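Local coordinates for pirin family protein (Acinetobacter baumannii, PDB 6D0P), which probably acts as a metal-dependent quercetin 2,3-dioxygenase of the pirin family, a cupin protein predicted to use one iron cation per subunit, at residues I74-E79 against K247-T252; V165-Y170 against G175-F180; E258-E261 against F266-N269. All coordinates share one frame; numbering follows the deposited sequence. Where two conformers were deposited one is given.

Interaction 1 is the buried contact of the three: its centre is about 7 Å from the centre of the chain, while the centres of interactions 2 and 3, only partly buried, are about 13 and 18 Å from the same point. The first joins strands 69-75 and 245-253, from two different sheets, through side-chain packing and a water. The other two bring together segments close in sequence. Interaction 2 is joined by main-chain hydrogen bonds; interaction 3 adds an asparagine side-chain bond to a strand pair. Interactions 1 and 2 meet where Ile74 CD1 packs on Ile166 CD1 at 3.8 Å. Interaction 3 touches neither and belongs to the hairpin before helix 271-282.

Interaction 1 of 3, residues I74-E79 against K247-T252; sequences IAYQGE and KFLVLT
The phenol oxygen of Tyr76, which lies next to Leu249, has two hydrogen-bond partners, a water and Asp187 OD2 on strand 183-190. The water donates to Tyr76 OH at 2.8 Å. The same water donates to the main-chain oxygen Phe248 O at 3.0 Å, so two hydrogen bonds in series tie the hydroxyl to the backbone of strand 245-253, although no direct hydrogen bond crosses between the segments. The apolar neighbour of the hydroxyl is Leu249, whose CD1 lies 4.1 Å from Tyr76 OH. The two side chains approach from opposite directions, and the phenol reaches across because CG stands anti to its own carbonyl carbon (chi1 -69°).

The second branch of Leu249 turns to Ile74: CD2 meets Ile74 CD1 tip to tip at 4.0 Å. A chi2 of 103°, well off the staggered values, sets the leucine fork with CD1 at the phenol oxygen, while CD2 reaches the isoleucine and stays near that oxygen too, 4.2 Å from Tyr76 OH. The backbones stay far apart, with Ile74 CA 10.9 Å from Leu249 CA and Tyr76 CA 10.4 Å from Lys247 CA. Such spacing is that of sheets packed face to face. Here the strand of the pirin N-terminal family region, 69-75, faces strand 245-253 of the C-terminal cupin region, consistent with the paired cupin domains of pirins.

The chain turns a corner at Tyr76, where Tyr76 and Gln77 both face Glu124 in a classic beta bulge. Glu124 also links the two segments through its carboxylate, since OE1 accepts from Gln77 NE2 while OE2 forms a salt bridge with Lys247 NZ, an ammonium that Glu212 supplies with a second carboxylate.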
# COMPACT_ATOMS: atom_id res chain seq x y z
N ILE A 74 3.48 1.09 5.19
CA ILE A 74 3.04 0.32 6.34
C ILE A 74 4.25 -0.45 6.87
O ILE A 74 4.76 -1.32 6.17
CB ILE A 74 1.90 -0.63 5.92
CG1 ILE A 74 0.74 0.09 5.22
CG2 ILE A 74 1.41 -1.47 7.11
CD1 ILE A 74 -0.28 -0.87 4.60
N ALA A 75 4.72 -0.13 8.07
CA ALA A 75 5.92 -0.78 8.63
C ALA A 75 5.51 -2.01 9.44
O ALA A 75 4.74 -1.88 10.38
CB ALA A 75 6.69 0.20 9.49
N TYR A 76 6.05 -3.18 9.11
CA TYR A 76 5.76 -4.43 9.85
C TYR A 76 6.93 -4.80 10.77
O TYR A 76 6.72 -5.22 11.91
CB TYR A 76 5.40 -5.56 8.88
CG TYR A 76 4.08 -5.38 8.18
CD1 TYR A 76 2.89 -5.30 8.91
CD2 TYR A 76 3.99 -5.30 6.81
CE1 TYR A 76 1.66 -5.13 8.29
CE2 TYR A 76 2.77 -5.13 6.17
CZ TYR A 76 1.60 -5.07 6.91
OH TYR A 76 0.41 -4.90 6.27
N GLN A 77 8.15 -4.69 10.27
CA GLN A 77 9.35 -4.97 11.06
C GLN A 77 10.38 -3.90 10.68
O GLN A 77 10.53 -3.57 9.50
CB GLN A 77 9.93 -6.36 10.82
CG GLN A 77 8.97 -7.50 11.15
CD GLN A 77 9.65 -8.85 11.14
OE1 GLN A 77 10.51 -9.14 11.97
NE2 GLN A 77 9.27 -9.69 10.19
N GLY A 78 11.05 -3.36 11.67
CA GLY A 78 11.96 -2.25 11.37
C GLY A 78 11.22 -0.93 11.26
O GLY A 78 10.02 -0.84 11.57
N GLU A 79 11.91 0.12 10.79
CA GLU A 79 11.37 1.48 10.80
C GLU A 79 11.88 2.25 9.58
O GLU A 79 12.99 2.03 9.16
CB GLU A 79 11.86 2.27 12.01
CG GLU A 79 11.63 1.64 13.36
CD GLU A 79 11.96 2.55 14.55
OE1 GLU A 79 12.77 3.53 14.38
OE2 GLU A 79 11.42 2.27 15.67
N LYS A 247 -0.61 -13.44 6.74
CA LYS A 247 -0.59 -12.00 6.76
C LYS A 247 -1.23 -11.53 5.45
O LYS A 247 -0.80 -11.96 4.35
CB LYS A 247 0.83 -11.41 6.82
CG LYS A 247 1.71 -11.82 7.99
CD LYS A 247 3.19 -11.49 7.69
CE LYS A 247 4.22 -12.13 8.61
NZ LYS A 247 5.60 -11.85 8.14
N PHE A 248 -2.25 -10.69 5.56
CA PHE A 248 -3.01 -10.28 4.37
C PHE A 248 -3.32 -8.78 4.37
O PHE A 248 -3.16 -8.06 5.37
CB PHE A 248 -4.37 -11.01 4.34
CG PHE A 248 -5.33 -10.56 5.40
CD1 PHE A 248 -6.18 -9.48 5.18
CD2 PHE A 248 -5.39 -11.18 6.63
CE1 PHE A 248 -7.02 -9.01 6.18
CE2 PHE A 248 -6.26 -10.74 7.62
CZ PHE A 248 -7.07 -9.65 7.40
N LEU A 249 -3.71 -8.33 3.19
CA LEU A 249 -4.35 -7.04 3.01
C LEU A 249 -5.59 -7.25 2.17
O LEU A 249 -5.64 -8.15 1.29
CB LEU A 249 -3.46 -6.00 2.33
CG LEU A 249 -2.28 -5.53 3.15
CD1 LEU A 249 -1.03 -6.19 2.65
CD2 LEU A 249 -2.15 -4.02 3.09
N VAL A 250 -6.61 -6.49 2.48
CA VAL A 250 -7.78 -6.42 1.62
C VAL A 250 -7.88 -4.96 1.16
O VAL A 250 -7.93 -4.05 1.99
CB VAL A 250 -9.05 -6.91 2.32
CG1 VAL A 250 -10.30 -6.64 1.50
CG2 VAL A 250 -8.94 -8.37 2.68
N LEU A 251 -7.92 -4.75 -0.14
CA LEU A 251 -7.98 -3.42 -0.72
C LEU A 251 -9.24 -3.33 -1.56
O LEU A 251 -9.43 -4.16 -2.46
CB LEU A 251 -6.76 -3.22 -1.61
CG LEU A 251 -5.41 -3.55 -0.99
CD1 LEU A 251 -4.33 -3.47 -2.05
CD2 LEU A 251 -5.10 -2.62 0.18
N THR A 252 -10.11 -2.39 -1.25
CA THR A 252 -11.33 -2.22 -2.07
C THR A 252 -11.51 -0.74 -2.35
O THR A 252 -11.03 0.13 -1.59
CB THR A 252 -12.60 -2.76 -1.41
OG1 THR A 252 -13.20 -1.78 -0.55
CG2 THR A 252 -12.35 -4.02 -0.61
O HOH W 1 -0.53 -7.56 6.66

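Interaction 2 of 3, residues V165-Y170 against G175-F180; sequences VIAGEY and GAATTF
From Thr179 CB the side chain divides toward two neighbours. CG2 packs on Ala167 CB at 3.9 Å, while OG1 is hydrogen-bonded to Ser181 O just along the chain. A chi1 of 68° places OG1 between the backbone N and the carbonyl carbon and swings CG2 anti to that carbon, against the alanine methyl. Ala167 CB also faces Ala177 CB, at 4.4 Å, and Trp99 of strand 97-101 touches all three of these side chains.

Three backbone hydrogen bonds do most of the joining. Gly175 N donates to Gly168 O at 2.8 Å, arriving above the carbonyl plane, 42° out of it. Ala177 N reaches Ile166 O at 2.8 Å, almost in line with the carbonyl bond (169° at the oxygen). Ala176 N to Val165 O is longer, 3.3 Å. These bonds sit at the open end of a short antiparallel hairpin, strands 169-170 and 173-174, joining residues just before the first strand to those just after the second. At its entry Ile166 and Ala167 both face Val185 on strand 183-190, a classic beta bulge at the corner where the chain leaves strand 162-165.

Gly175, without a side chain, lies close against residues 165-168: its CA makes a CA-H...O contact with Val165 O, and Val165 CG1 packs over that CA at 3.6 Å. Farther along, a water accepts from Gly168 N and donates to Ala177 O at 2.6 Å, linking two main-chain groups that do not bond directly.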
# COMPACT_ATOMS: atom_id res chain seq x y z
N VAL A 165 -8.11 -1.43 10.49
CA VAL A 165 -8.80 -0.58 9.53
C VAL A 165 -7.92 0.63 9.25
O VAL A 165 -7.99 1.66 9.93
CB VAL A 165 -10.20 -0.20 10.02
CG1 VAL A 165 -11.01 0.46 8.92
CG2 VAL A 165 -10.96 -1.40 10.57
N ILE A 166 -7.07 0.51 8.26
CA ILE A 166 -6.15 1.59 7.94
C ILE A 166 -6.93 2.74 7.26
O ILE A 166 -6.75 3.90 7.60
CB ILE A 166 -4.97 1.06 7.11
CG1 ILE A 166 -4.10 0.12 7.96
CG2 ILE A 166 -4.14 2.20 6.54
CD1 ILE A 166 -3.08 -0.64 7.17
N ALA A 167 -7.82 2.38 6.35
CA ALA A 167 -8.71 3.32 5.71
C ALA A 167 -10.07 2.66 5.47
O ALA A 167 -10.14 1.43 5.24
CB ALA A 167 -8.12 3.79 4.39
N GLY A 168 -11.11 3.47 5.43
CA GLY A 168 -12.44 2.99 5.14
C GLY A 168 -13.23 2.68 6.39
O GLY A 168 -13.27 3.45 7.36
N GLU A 169 -13.88 1.53 6.39
CA GLU A 169 -14.72 1.18 7.53
C GLU A 169 -14.95 -0.33 7.56
O GLU A 169 -15.20 -0.92 6.53
CB GLU A 169 -16.08 1.86 7.41
CG GLU A 169 -17.06 1.41 8.49
CD GLU A 169 -18.08 2.46 8.94
OE1 GLU A 169 -18.55 3.24 8.08
OE2 GLU A 169 -18.41 2.48 10.14
N TYR A 170 -14.86 -0.89 8.75
CA TYR A 170 -15.15 -2.29 9.00
C TYR A 170 -15.79 -2.43 10.39
O TYR A 170 -15.33 -1.83 11.35
CB TYR A 170 -13.86 -3.12 8.90
CG TYR A 170 -14.13 -4.58 9.02
CD1 TYR A 170 -14.42 -5.33 7.90
CD2 TYR A 170 -14.19 -5.21 10.26
CE1 TYR A 170 -14.72 -6.68 7.99
CE2 TYR A 170 -14.50 -6.55 10.37
CZ TYR A 170 -14.78 -7.29 9.23
OH TYR A 170 -15.09 -8.61 9.33
N GLY A 175 -11.71 4.00 9.59
CA GLY A 175 -10.30 3.98 9.23
C GLY A 175 -9.54 5.15 9.83
O GLY A 175 -10.09 6.23 10.05
N ALA A 176 -8.26 4.92 10.08
CA ALA A 176 -7.40 5.90 10.68
C ALA A 176 -6.97 6.95 9.65
O ALA A 176 -6.75 8.10 10.00
CB ALA A 176 -6.20 5.21 11.28
N ALA A 177 -6.88 6.57 8.39
CA ALA A 177 -6.50 7.51 7.32
C ALA A 177 -7.74 8.02 6.59
O ALA A 177 -8.62 7.22 6.27
CB ALA A 177 -5.57 6.83 6.33
N THR A 178 -7.78 9.32 6.31
CA THR A 178 -8.82 9.91 5.48
C THR A 178 -8.42 9.70 4.01
O THR A 178 -7.23 9.56 3.70
CB THR A 178 -9.05 11.40 5.77
OG1 THR A 178 -7.85 12.10 5.46
CG2 THR A 178 -9.45 11.67 7.21
N THR A 179 -9.41 9.72 3.12
CA THR A 179 -9.22 9.43 1.70
C THR A 179 -10.02 10.42 0.83
O THR A 179 -10.92 11.12 1.32
CB THR A 179 -9.65 7.99 1.37
OG1 THR A 179 -11.07 7.91 1.52
CG2 THR A 179 -8.98 6.95 2.24
N PHE A 180 -9.68 10.49 -0.46
CA PHE A 180 -10.36 11.40 -1.41
C PHE A 180 -11.54 10.73 -2.14
O PHE A 180 -12.36 11.42 -2.76
CB PHE A 180 -9.38 11.93 -2.45
CG PHE A 180 -8.38 12.90 -1.89
CD1 PHE A 180 -7.27 12.46 -1.17
CD2 PHE A 180 -8.52 14.26 -2.11
CE1 PHE A 180 -6.34 13.36 -0.68
CE2 PHE A 180 -7.58 15.15 -1.62
CZ PHE A 180 -6.50 14.70 -0.90
O HOH W 2 -11.02 6.25 5.94

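Interaction 3 of 3, residues E258-E261 against F266-N269; sequences EPIE and FVMN
Two backbone hydrogen bonds pair Glu261 with Met268, which is present as selenomethionine. Glu261 N donates to Met268 O with an N-H...O angle of 170°, and Met268 N returns a bond of 2.8 Å to Glu261 O. Both are nearly straight at the hydrogen, but the donor Glu261 N stands well above the carbonyl plane of Met268. The reciprocal pair and the 5.2 Å between Glu261 CA and Met268 CA define an antiparallel hydrogen-bonded pair.

One side-chain bond adds to these. Asn269 ND2 donates to Pro259 O at 2.9 Å, in the carbonyl plane, with the oxygen tilted from the amide plane of the asparagine by 18°. Asn269 CG stands opposite its own carbonyl carbon (chi1 -64°), which carries the amide over to that oxygen. The side chains of Pro259 and Asn269 cross at about a right angle, and Pro259 CB comes 3.3 Å from Asn269 O.

Residues 261 and 266-268 belong to a short hairpin, strands 261-263 and 266-268, within the C-terminal cupin family region, and 258-260 lead into it. Helix 271-282 follows directly and touches Phe266, Met268 and Glu261, and its Glu273 accepts a hydrogen bond from Asn269 N. The side chain of Phe266 lies about 6 Å from that of His66, a ligand of the manganese, which places this end of the hairpin near the metal site, though that side chain is about 11 Å from the ion.

Apolar contact is modest. Ile260 CG2 and Val267 CG1 meet at 4.0 Å, their side chains lying alongside and pointing the same way.

Two waters add further links. One accepts from Asn269 ND2 and may also donate to Glu258 OE1, whose partner oxygen OE2 is hydrogen-bonded to Ser134 OG. The other water is 2.8 Å from Met268 O; its link to Pro259 O is long.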
# COMPACT_ATOMS: atom_id res chain seq x y z
N GLU A 258 -11.46 6.98 -14.70
CA GLU A 258 -10.77 8.12 -15.30
C GLU A 258 -9.49 7.58 -15.94
O GLU A 258 -8.96 6.56 -15.51
CB GLU A 258 -10.47 9.19 -14.24
CG GLU A 258 -11.69 9.98 -13.82
CD GLU A 258 -11.43 11.03 -12.75
OE1 GLU A 258 -10.60 10.77 -11.87
OE2 GLU A 258 -12.01 12.12 -12.85
N PRO A 259 -9.00 8.25 -16.97
CA PRO A 259 -7.79 7.78 -17.63
C PRO A 259 -6.56 7.73 -16.72
O PRO A 259 -6.45 8.52 -15.79
CB PRO A 259 -7.52 8.79 -18.77
CG PRO A 259 -8.79 9.58 -18.89
CD PRO A 259 -9.41 9.55 -17.51
N ILE A 260 -5.66 6.80 -16.99
CA ILE A 260 -4.42 6.71 -16.26
C ILE A 260 -3.25 6.92 -17.22
O ILE A 260 -3.10 6.19 -18.18
CB ILE A 260 -4.25 5.36 -15.56
CG1 ILE A 260 -5.40 5.06 -14.60
CG2 ILE A 260 -2.90 5.28 -14.88
CD1 ILE A 260 -5.46 3.62 -14.17
N GLU A 261 -2.44 7.94 -16.96
CA GLU A 261 -1.24 8.18 -17.74
C GLU A 261 -0.09 8.27 -16.73
O GLU A 261 -0.01 9.25 -15.95
CB GLU A 261 -1.36 9.43 -18.60
CG GLU A 261 -2.56 9.41 -19.54
CD GLU A 261 -2.41 8.60 -20.81
OE1 GLU A 261 -1.26 8.41 -21.25
OE2 GLU A 261 -3.44 8.16 -21.36
N PHE A 266 5.31 9.65 -11.56
CA PHE A 266 4.21 10.55 -11.82
C PHE A 266 3.01 9.75 -12.35
O PHE A 266 3.19 8.89 -13.21
CB PHE A 266 4.58 11.59 -12.87
CG PHE A 266 5.87 12.33 -12.62
CD1 PHE A 266 6.05 13.05 -11.45
CD2 PHE A 266 6.86 12.38 -13.59
CE1 PHE A 266 7.22 13.76 -11.24
CE2 PHE A 266 8.03 13.09 -13.37
CZ PHE A 266 8.19 13.79 -12.20
N VAL A 267 1.81 10.01 -11.84
CA VAL A 267 0.62 9.36 -12.37
C VAL A 267 -0.45 10.43 -12.50
O VAL A 267 -0.93 10.96 -11.48
CB VAL A 267 0.13 8.19 -11.50
CG1 VAL A 267 -1.13 7.59 -12.11
CG2 VAL A 267 1.19 7.11 -11.31
N MSE A 268 -0.79 10.77 -13.75
CA MSE A 268 -1.76 11.80 -14.04
C MSE A 268 -2.85 11.22 -14.89
O MSE A 268 -2.99 9.98 -14.98
CB MSE A 268 -1.01 12.98 -14.71
CG MSE A 268 0.07 13.59 -13.79
SE MSE A 268 -0.75 14.50 -12.25
CE MSE A 268 -1.75 15.94 -13.16
N ASN A 269 -3.67 12.08 -15.51
CA ASN A 269 -4.78 11.61 -16.34
C ASN A 269 -4.43 11.70 -17.83
O ASN A 269 -5.02 10.94 -18.64
CB ASN A 269 -6.08 12.38 -16.07
CG ASN A 269 -6.59 12.18 -14.66
OD1 ASN A 269 -6.52 13.11 -13.85
ND2 ASN A 269 -7.06 10.98 -14.34
O HOH W 3 -7.97 9.80 -11.72
O HOH W 4 -4.64 8.75 -13.10